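PDB 7KR6: glycoside hydrolase family 16 protein from Bacteroides ovatus, which probably hydrolyses internal O-glycosidic bonds of mixed-linkage beta-glucans as an endo-glucanase, here covalently labelled by a 2-fluoro-glucosyl inhibitor. Local coordinates for residues N43-K48 against S81-T86; N92-G97 against T248-L253; G143-M148 against N206-S211. The protein carries 1 engineered substitution. One frame throughout, in Å; residues are numbered along the deposited sequence.

Contact 1 of 3, residues N43-K48 against S81-T86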
loop_
_atom_site.group_PDB
_atom_site.type_symbol
_atom_site.label_atom_id
_atom_site.label_comp_id
_atom_site.label_asym_id
_atom_site.label_seq_id
_atom_site.Cartn_x
_atom_site.Cartn_y
_atom_site.Cartn_z
ATOM N N ASN A 43 26.579 -18.631 -14.377
ATOM C CA ASN A 43 27.486 -19.802 -14.361
ATOM C C ASN A 43 28.532 -19.604 -13.270
ATOM O O ASN A 43 29.198 -20.571 -12.885
ATOM C CB ASN A 43 28.124 -19.988 -15.721
ATOM C CG ASN A 43 27.123 -20.433 -16.754
ATOM O OD1 ASN A 43 26.259 -21.251 -16.473
ATOM N ND2 ASN A 43 27.214 -19.888 -17.940
ATOM N N PHE A 44 28.714 -18.364 -12.822
ATOM C CA PHE A 44 29.598 -17.974 -11.714
ATOM C C PHE A 44 29.113 -16.628 -11.189
ATOM O O PHE A 44 28.284 -15.981 -11.850
ATOM C CB PHE A 44 31.071 -17.892 -12.167
ATOM C CG PHE A 44 31.394 -16.789 -13.129
ATOM C CD1 PHE A 44 31.010 -16.908 -14.440
ATOM C CD2 PHE A 44 32.080 -15.653 -12.717
ATOM C CE1 PHE A 44 31.281 -15.911 -15.364
ATOM C CE2 PHE A 44 32.294 -14.628 -13.626
ATOM C CZ PHE A 44 31.915 -14.773 -14.946
ATOM N N PHE A 45 29.603 -16.281 -10.014
ATOM C CA PHE A 45 29.323 -14.989 -9.346
ATOM C C PHE A 45 30.340 -13.982 -9.873
ATOM O O PHE A 45 31.536 -14.010 -9.489
ATOM C CB PHE A 45 29.382 -15.090 -7.839
ATOM C CG PHE A 45 28.878 -13.835 -7.186
ATOM C CD1 PHE A 45 27.511 -13.603 -7.125
ATOM C CD2 PHE A 45 29.743 -12.863 -6.718
ATOM C CE1 PHE A 45 27.034 -12.448 -6.540
ATOM C CE2 PHE A 45 29.254 -11.695 -6.166
ATOM C CZ PHE A 45 27.894 -11.500 -6.075
ATOM N N ASP A 46 29.861 -13.067 -10.701
ATOM C CA ASP A 46 30.710 -12.069 -11.401
ATOM C C ASP A 46 30.810 -10.789 -10.581
ATOM O O ASP A 46 29.866 -9.950 -10.636
ATOM C CB ASP A 46 30.207 -11.861 -12.805
ATOM C CG ASP A 46 31.070 -10.911 -13.628
ATOM O OD1 ASP A 46 32.046 -10.349 -13.081
ATOM O OD2 ASP A 46 30.768 -10.792 -14.792
ATOM N N GLU A 47 31.906 -10.627 -9.844
ATOM C CA GLU A 47 32.196 -9.464 -8.987
ATOM C C GLU A 47 32.378 -8.192 -9.824
ATOM O O GLU A 47 32.327 -7.144 -9.219
ATOM C CB GLU A 47 33.384 -9.780 -8.083
ATOM C CG GLU A 47 33.077 -10.946 -7.167
ATOM C CD GLU A 47 34.169 -11.330 -6.192
ATOM O OE1 GLU A 47 35.323 -10.987 -6.461
ATOM O OE2 GLU A 47 33.843 -11.977 -5.181
ATOM N N LYS A 48 32.468 -8.260 -11.147
ATOM C CA LYS A 48 32.522 -7.035 -11.995
ATOM C C LYS A 48 31.102 -6.511 -12.236
ATOM O O LYS A 48 30.952 -5.417 -12.736
ATOM C CB LYS A 48 33.197 -7.307 -13.332
ATOM C CG LYS A 48 34.644 -7.788 -13.214
ATOM C CD LYS A 48 35.363 -7.774 -14.546
ATOM C CE LYS A 48 36.864 -7.958 -14.407
ATOM N NZ LYS A 48 37.211 -9.369 -14.097
ATOM N N SER A 81 22.449 -23.680 -13.902
ATOM C CA SER A 81 23.377 -22.924 -13.044
ATOM C C SER A 81 22.656 -21.644 -12.648
ATOM O O SER A 81 22.186 -20.951 -13.533
ATOM C CB SER A 81 24.734 -22.609 -13.662
ATOM O OG SER A 81 25.633 -22.168 -12.631
ATOM N N VAL A 82 22.554 -21.408 -11.361
ATOM C CA VAL A 82 21.649 -20.330 -10.837
ATOM C C VAL A 82 22.335 -19.562 -9.714
ATOM O O VAL A 82 23.171 -20.088 -8.948
ATOM C CB VAL A 82 20.313 -20.941 -10.350
ATOM C CG1 VAL A 82 19.655 -21.724 -11.451
ATOM C CG2 VAL A 82 20.513 -21.791 -9.118
ATOM N N LEU A 83 21.923 -18.326 -9.537
ATOM C CA LEU A 83 22.212 -17.571 -8.309
ATOM C C LEU A 83 21.300 -18.114 -7.190
ATOM O O LEU A 83 20.095 -18.224 -7.401
ATOM C CB LEU A 83 21.974 -16.071 -8.559
ATOM C CG LEU A 83 22.124 -15.156 -7.343
ATOM C CD1 LEU A 83 23.581 -15.009 -6.925
ATOM C CD2 LEU A 83 21.490 -13.797 -7.659
ATOM N N ILE A 84 21.862 -18.332 -6.005
ATOM C CA ILE A 84 21.107 -18.884 -4.844
ATOM C C ILE A 84 21.203 -17.901 -3.695
ATOM O O ILE A 84 22.295 -17.622 -3.166
ATOM C CB ILE A 84 21.609 -20.280 -4.440
ATOM C CG1 ILE A 84 21.705 -21.218 -5.634
ATOM C CG2 ILE A 84 20.734 -20.868 -3.348
ATOM C CD1 ILE A 84 22.417 -22.510 -5.307
ATOM N N LEU A 85 20.059 -17.346 -3.295
ATOM C CA LEU A 85 19.957 -16.633 -2.017
ATOM C C LEU A 85 19.327 -17.581 -0.988
ATOM O O LEU A 85 18.165 -18.032 -1.205
ATOM C CB LEU A 85 19.106 -15.374 -2.183
ATOM C CG LEU A 85 19.504 -14.477 -3.352
ATOM C CD1 LEU A 85 18.538 -13.322 -3.501
ATOM C CD2 LEU A 85 20.939 -13.961 -3.215
ATOM N N THR A 86 20.048 -17.809 0.095
ATOM C CA THR A 86 19.636 -18.794 1.129
ATOM C C THR A 86 19.290 -18.099 2.426
ATOM O O THR A 86 20.122 -17.428 3.021
ATOM C CB THR A 86 20.752 -19.809 1.389
ATOM O OG1 THR A 86 21.034 -20.434 0.133
ATOM C CG2 THR A 86 20.304 -20.802 2.451
HETATM O O HOH W 1 28.881 -23.094 -12.848
#

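Contact 2 of 3, residues N92-G97 against T248-L253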
loop_
_atom_site.group_PDB
_atom_site.type_symbol
_atom_site.label_atom_id
_atom_site.label_comp_id
_atom_site.label_asym_id
_atom_site.label_seq_id
_atom_site.Cartn_x
_atom_site.Cartn_y
_atom_site.Cartn_z
ATOM N N ASN A 92 17.656 -18.232 17.341
ATOM C CA ASN A 92 16.792 -17.064 17.048
ATOM C C ASN A 92 17.560 -16.108 16.132
ATOM O O ASN A 92 17.059 -14.988 15.965
ATOM C CB ASN A 92 16.291 -16.356 18.311
ATOM C CG ASN A 92 15.260 -17.172 19.077
ATOM O OD1 ASN A 92 14.414 -17.874 18.498
ATOM N ND2 ASN A 92 15.327 -17.075 20.397
ATOM N N LYS A 93 18.670 -16.554 15.553
ATOM C CA LYS A 93 19.427 -15.741 14.555
ATOM C C LYS A 93 18.960 -16.160 13.157
ATOM O O LYS A 93 18.879 -17.374 12.859
ATOM C CB LYS A 93 20.937 -15.921 14.691
ATOM C CG LYS A 93 21.574 -15.335 15.959
ATOM C CD LYS A 93 21.158 -13.924 16.307
ATOM C CE LYS A 93 21.576 -13.494 17.702
ATOM N NZ LYS A 93 22.976 -13.893 18.008
ATOM N N ILE A 94 18.729 -15.158 12.303
ATOM C CA ILE A 94 18.332 -15.380 10.898
ATOM C C ILE A 94 19.323 -14.681 9.951
ATOM O O ILE A 94 19.722 -13.565 10.233
ATOM C CB ILE A 94 16.869 -14.954 10.683
ATOM C CG1 ILE A 94 15.946 -15.858 11.524
ATOM C CG2 ILE A 94 16.495 -15.049 9.225
ATOM C CD1 ILE A 94 14.540 -15.362 11.551
ATOM N N TYR A 95 19.707 -15.394 8.910
ATOM C CA TYR A 95 20.690 -14.943 7.890
ATOM C C TYR A 95 20.096 -15.122 6.511
ATOM O O TYR A 95 19.432 -16.116 6.261
ATOM C CB TYR A 95 21.957 -15.783 8.001
ATOM C CG TYR A 95 22.506 -15.802 9.398
ATOM C CD1 TYR A 95 23.310 -14.768 9.846
ATOM C CD2 TYR A 95 22.176 -16.821 10.283
ATOM C CE1 TYR A 95 23.823 -14.759 11.125
ATOM C CE2 TYR A 95 22.670 -16.813 11.579
ATOM C CZ TYR A 95 23.512 -15.787 11.988
ATOM O OH TYR A 95 24.008 -15.725 13.260
ATOM N N SER A 96 20.406 -14.224 5.584
ATOM C CA SER A 96 19.970 -14.408 4.193
ATOM C C SER A 96 20.892 -13.598 3.293
ATOM O O SER A 96 21.923 -13.133 3.786
ATOM C CB SER A 96 18.511 -14.002 4.029
ATOM O OG SER A 96 18.020 -14.454 2.786
ATOM N N GLY A 97 20.552 -13.550 2.011
ATOM C CA GLY A 97 21.397 -12.915 0.993
ATOM C C GLY A 97 20.726 -11.850 0.179
ATOM O O GLY A 97 19.478 -11.882 -0.056
ATOM N N THR A 248 7.363 -8.760 12.575
ATOM C CA THR A 248 8.542 -7.975 12.988
ATOM C C THR A 248 9.090 -8.534 14.299
ATOM O O THR A 248 9.996 -7.974 14.804
ATOM C CB THR A 248 8.216 -6.478 13.055
ATOM O OG1 THR A 248 7.140 -6.250 13.971
ATOM C CG2 THR A 248 7.799 -5.946 11.696
ATOM N N ASP A 249 8.599 -9.694 14.742
ATOM C CA ASP A 249 9.018 -10.349 16.008
ATOM C C ASP A 249 9.234 -11.805 15.652
ATOM O O ASP A 249 8.338 -12.393 15.009
ATOM C CB ASP A 249 7.960 -10.092 17.081
ATOM C CG ASP A 249 8.020 -10.941 18.343
ATOM O OD1 ASP A 249 9.034 -11.682 18.550
ATOM O OD2 ASP A 249 7.026 -10.840 19.119
ATOM N N ILE A 250 10.406 -12.337 15.971
ATOM C CA ILE A 250 10.735 -13.743 15.652
ATOM C C ILE A 250 9.681 -14.675 16.262
ATOM O O ILE A 250 9.485 -15.761 15.693
ATOM C CB ILE A 250 12.164 -14.114 16.093
ATOM C CG1 ILE A 250 12.611 -15.400 15.382
ATOM C CG2 ILE A 250 12.273 -14.131 17.613
ATOM C CD1 ILE A 250 14.088 -15.672 15.459
ATOM N N ASN A 251 9.021 -14.282 17.349
ATOM C CA ASN A 251 7.950 -15.119 17.978
ATOM C C ASN A 251 6.727 -15.253 17.075
ATOM O O ASN A 251 5.852 -16.084 17.357
ATOM C CB ASN A 251 7.483 -14.532 19.304
ATOM C CG ASN A 251 8.441 -14.843 20.416
ATOM O OD1 ASN A 251 9.252 -15.751 20.279
ATOM N ND2 ASN A 251 8.369 -14.072 21.490
ATOM N N LYS A 252 6.630 -14.471 16.004
ATOM C CA LYS A 252 5.490 -14.538 15.068
ATOM C C LYS A 252 5.940 -15.110 13.716
ATOM O O LYS A 252 5.097 -15.204 12.811
ATOM C CB LYS A 252 4.850 -13.157 14.898
ATOM C CG LYS A 252 4.509 -12.461 16.193
ATOM C CD LYS A 252 3.421 -13.202 16.988
ATOM C CE LYS A 252 3.102 -12.544 18.305
ATOM N NZ LYS A 252 2.247 -13.443 19.131
ATOM N N LEU A 253 7.202 -15.495 13.573
ATOM C CA LEU A 253 7.727 -16.059 12.310
ATOM C C LEU A 253 7.259 -17.511 12.237
ATOM O O LEU A 253 7.433 -18.241 13.219
ATOM C CB LEU A 253 9.240 -15.877 12.264
ATOM C CG LEU A 253 9.882 -16.216 10.921
ATOM C CD1 LEU A 253 9.499 -15.174 9.880
ATOM C CD2 LEU A 253 11.379 -16.289 11.068
#

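Contact 3 of 3, residues G143-M148 against N206-S211. With G2F (2-deoxy-2-fluoro-alpha-D-glucopyranose), chain C.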
loop_
_atom_site.group_PDB
_atom_site.type_symbol
_atom_site.label_atom_id
_atom_site.label_comp_id
_atom_site.label_asym_id
_atom_site.label_seq_id
_atom_site.Cartn_x
_atom_site.Cartn_y
_atom_site.Cartn_z
ATOM N N GLY A 143 15.214 6.988 -6.104
ATOM C CA GLY A 143 14.141 6.282 -6.819
ATOM C C GLY A 143 14.256 4.787 -6.593
ATOM O O GLY A 143 15.366 4.246 -6.447
ATOM N N GLU A 144 13.115 4.110 -6.514
ATOM C CA GLU A 144 13.078 2.657 -6.348
ATOM C C GLU A 144 11.931 2.112 -7.211
ATOM O O GLU A 144 10.788 2.688 -7.176
ATOM C CB GLU A 144 12.857 2.269 -4.894
ATOM C CG GLU A 144 13.209 0.846 -4.560
ATOM C CD GLU A 144 12.075 0.032 -3.974
ATOM O OE1 GLU A 144 12.248 -0.493 -2.850
ATOM O OE2 GLU A 144 10.985 -0.007 -4.606
ATOM N N ILE A 145 12.228 1.066 -7.962
ATOM C CA ILE A 145 11.209 0.271 -8.704
ATOM C C ILE A 145 11.222 -1.118 -8.101
ATOM O O ILE A 145 12.243 -1.792 -8.179
ATOM C CB ILE A 145 11.459 0.213 -10.212
ATOM C CG1 ILE A 145 11.663 1.600 -10.817
ATOM C CG2 ILE A 145 10.313 -0.526 -10.850
ATOM C CD1 ILE A 145 12.196 1.536 -12.213
ATOM N N ASP A 146 10.114 -1.492 -7.477
ATOM C CA ASP A 146 9.916 -2.851 -6.953
ATOM C C ASP A 146 9.191 -3.609 -8.051
ATOM O O ASP A 146 7.985 -3.491 -8.154
ATOM C CB ASP A 146 9.261 -2.809 -5.594
ATOM C CG ASP A 146 9.222 -4.121 -4.885
ATOM O OD1 ASP A 146 9.978 -5.048 -5.302
ATOM O OD2 ASP A 146 8.488 -4.112 -3.822
ATOM N N ILE A 147 9.939 -4.378 -8.849
ATOM C CA ILE A 147 9.353 -5.055 -10.027
ATOM C C ILE A 147 8.405 -6.147 -9.502
ATOM O O ILE A 147 7.248 -6.232 -9.936
ATOM C CB ILE A 147 10.420 -5.640 -10.963
ATOM C CG1 ILE A 147 11.310 -4.551 -11.561
ATOM C CG2 ILE A 147 9.766 -6.469 -12.051
ATOM C CD1 ILE A 147 12.524 -5.079 -12.248
ATOM N N MET A 148 8.914 -6.927 -8.576
ATOM C CA MET A 148 8.106 -8.000 -7.957
ATOM C C MET A 148 8.558 -8.139 -6.515
ATOM O O MET A 148 9.743 -8.142 -6.234
ATOM C CB MET A 148 8.325 -9.308 -8.728
ATOM C CG MET A 148 7.735 -10.597 -8.106
ATOM S SD MET A 148 8.668 -11.307 -6.735
ATOM C CE MET A 148 10.117 -11.960 -7.570
ATOM N N ASN A 206 7.332 7.223 -20.628
ATOM C CA ASN A 206 5.945 7.378 -20.168
ATOM C C ASN A 206 5.568 6.332 -19.118
ATOM O O ASN A 206 4.845 6.685 -18.203
ATOM C CB ASN A 206 4.975 7.321 -21.340
ATOM C CG ASN A 206 5.161 8.516 -22.249
ATOM O OD1 ASN A 206 5.351 8.364 -23.456
ATOM N ND2 ASN A 206 5.297 9.683 -21.659
ATOM N N ASN A 207 6.015 5.096 -19.280
ATOM C CA ASN A 207 5.448 3.941 -18.533
ATOM C C ASN A 207 6.496 2.987 -17.993
ATOM O O ASN A 207 7.530 2.693 -18.633
ATOM C CB ASN A 207 4.499 3.153 -19.432
ATOM C CG ASN A 207 3.323 3.986 -19.904
ATOM O OD1 ASN A 207 3.126 4.156 -21.119
ATOM N ND2 ASN A 207 2.545 4.488 -18.982
ATOM N N LEU A 208 6.190 2.456 -16.799
ATOM C CA LEU A 208 6.832 1.251 -16.249
ATOM C C LEU A 208 5.779 0.148 -16.291
ATOM O O LEU A 208 4.737 0.339 -15.654
ATOM C CB LEU A 208 7.256 1.540 -14.810
ATOM C CG LEU A 208 8.396 2.533 -14.653
ATOM C CD1 LEU A 208 8.568 2.862 -13.190
ATOM C CD2 LEU A 208 9.706 2.000 -15.232
ATOM N N THR A 209 6.000 -0.918 -17.049
ATOM C CA THR A 209 5.005 -2.000 -17.165
ATOM C C THR A 209 5.638 -3.279 -16.693
ATOM O O THR A 209 6.663 -3.701 -17.254
ATOM C CB THR A 209 4.481 -2.146 -18.584
ATOM O OG1 THR A 209 3.841 -0.923 -18.884
ATOM C CG2 THR A 209 3.572 -3.358 -18.719
ATOM N N ILE A 210 5.055 -3.888 -15.665
ATOM C CA ILE A 210 5.467 -5.182 -15.113
ATOM C C ILE A 210 4.673 -6.312 -15.774
ATOM O O ILE A 210 3.434 -6.185 -15.857
ATOM C CB ILE A 210 5.321 -5.175 -13.569
ATOM C CG1 ILE A 210 6.255 -4.166 -12.876
ATOM C CG2 ILE A 210 5.607 -6.553 -13.064
ATOM C CD1 ILE A 210 5.759 -2.752 -12.853
ATOM N N SER A 211 5.386 -7.344 -16.223
ATOM C CA SER A 211 4.795 -8.606 -16.720
ATOM C C SER A 211 5.292 -9.798 -15.914
ATOM O O SER A 211 6.446 -9.797 -15.429
ATOM C CB SER A 211 5.036 -8.800 -18.228
ATOM O OG SER A 211 4.565 -7.699 -18.996
HETATM C C1 G2F C . 11.200 -1.141 -2.132
HETATM C C2 G2F C . 11.318 -0.647 -0.732
HETATM C C3 G2F C . 12.550 -1.199 -0.046
HETATM C C4 G2F C . 12.453 -2.704 -0.062
HETATM C C5 G2F C . 12.404 -3.131 -1.562
HETATM C C6 G2F C . 12.397 -4.615 -1.850
HETATM O O3 G2F C . 12.652 -0.680 1.276
HETATM O O4 G2F C . 13.619 -3.240 0.656
HETATM O O5 G2F C . 11.267 -2.570 -2.249
HETATM O O6 G2F C . 11.349 -5.275 -1.046
HETATM F F2 G2F C . 11.242 0.779 -0.744
#

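Contact 1 of 3, residues N43-K48 against S81-T86
Ser81 OG is hydrogen-bonded to the carbonyl oxygen of Phe42, just ahead of loop residues 43-48, and weakly to a water at 3.4 Å. The water also donates to Asn43 O, so it links the Asn43 carbonyl oxygen to the Ser81 hydroxyl, weakly at the serine end. Ser81 OG packs 3.5 Å from Asn43 CA. The amide of Asn43 is turned so that OD1 stands 3.5 Å from Ser81 CB, a van der Waals approach to the methylene carbon.

Further along, the meeting is apolar. CG of Phe45 is anti to the backbone N (chi1 -171°), which sends the ring toward Leu83, whose CD1 comes to the ring edge, near its plane, 4.2 Å from Phe45 CD1. Ile99 of strand 93-107 touches both residues, and Val74 of strand 72-77 also packs on Phe45, while Lys52 makes a cation-pi interaction with the ring. Beyond Phe45 the loop turns away in an Asx turn, where Asp46 OD1 accepts from Lys48 N at 2.9 Å, from above the carboxylate plane.

The two segments run about 25° apart over residues 43-45 and 81-83, yet they form no ladder. Strand 80-90 belongs to the GH16 beta-jelly-roll and pairs here with strands 72-77 and 261-271; the loop between strands 38-40 and 51-52 packs on its side chains. The chemistry is therefore divided: the sound polar bond runs from the Ser81 hydroxyl to Phe42 O, with a weak water link beside it, whereas dispersion forces between ring edge and methyl hold Phe45 beside Leu83.

Contact 2 of 3, residues N92-G97 against T248-L253
Ile250 CD1 reaches the residue just ahead of strand 93-107, meeting Asn92 O at 3.1 Å, a close approach of methyl to carbonyl oxygen. The same methyl sits 3.7 Å from Asn92 CB, the two side chains crossing at about a right angle. It also lies 3.9 Å from Ile94 CD1, and here the isoleucines slide past each other in opposite directions. CG1 of Ile250 is anti to the backbone N (chi1 -163°), which carries the long branch outward to the strand. Leu253 completes the first shell: its CD2 and Ile94 CD1 reach toward each other tip to tip at 3.3 Å, tighter than usual for two methyls.

Behind these groups, the loop is folded into a short 3-10 turn over residues 250-252. Asp249 begins it with an Asx turn, OD1 accepting from Asn251 N at 2.9 Å, and Leu253 N closes on Ile250 O at 3.1 Å, which brings Ile250 and Leu253 to the same side. Just before the strand, Asn92 OD1 is hydrogen-bonded to Arg89 NH2, and Arg89 also packs against Ile94 and Ile250. Val240 of strand 232-240 lies against both Ile94 and Leu253.

The loop before strand 261-271 is thus joined to the beginning of strand 93-107 by methyl groups, packed on one another and on the Asn92 carbonyl, while polar bonds serve to shape each side separately.

Contact 3 of 3, residues G143-M148 against N206-S211
The pairs Ile145-Leu208 and Ile147-Ile210 form a buried face-to-face contact between the layers of the GH16 beta-jelly-roll: strand 144-150, whose other face lines the glycan cleft, packs on strand 207-212 behind it. Ile145 CD1 and Leu208 CD2 reach toward each other tip to tip at 3.9 Å. CG1 of Ile145 is anti to the carbonyl carbon (chi1 -51°), extending its terminal methyl into the core. Ile210 meets Ile147 differently: Ile210 CG2 lies 3.5 Å from the backbone oxygen Ile147 O. Between the two side chains, Ile210 CG1 is 4.3 Å from Ile147 CG2. Leu201 of strand 197-203 fills in beside Ile147 and Ile210, and Ile169 of strand 164-171 beside Leu208.

Ile147 and Met148 together face Phe129 of the neighbouring strand, a classic beta bulge. It is consistent with the bulged strand of laminarinase-like GH16 enzymes, whose motif begins with the acidic residues found here as Glu144 and Asp146.

On the cleft side, Glu144 OE1 is covalently bonded to G2F C1 at 1.4 Å, its side chain bent at chi2 (-122°) to bring the carboxyl group to the anomeric carbon. Asp146 OD2 stands 3.5 Å from the ring oxygen G2F O5. Asn61 ND2 is also hydrogen-bonded to the sugar.

The covalent link marks Glu144 as the nucleophile trapped in a glycosyl-enzyme adduct, in keeping with the retaining mechanism of the family. One short strand therefore presents Glu144 and Asp146 to the bound sugar from one face and mainly aliphatic side chains to the core from the other.

Contacts 1 and 2 lie on strands that follow each other in the chain and pair antiparallel; their centres are 24 Å apart, yet they touch where Thr86 O comes 3.6 Å from Ser96 OG. Contact 3 stands apart from both: its nearest atoms are about 9 Å from contact 1 and about 12 Å from contact 2. It lies across the chain's centre from contact 2 and is nested in the stretch of chain that contact 2 closes. Of the three, contact 3 contains the covalently labelled residue. Strand 93-107 runs on from contact 2 to pocket residue Arg98, whereas the touching residues of contact 2 lie far from the G2F sugar.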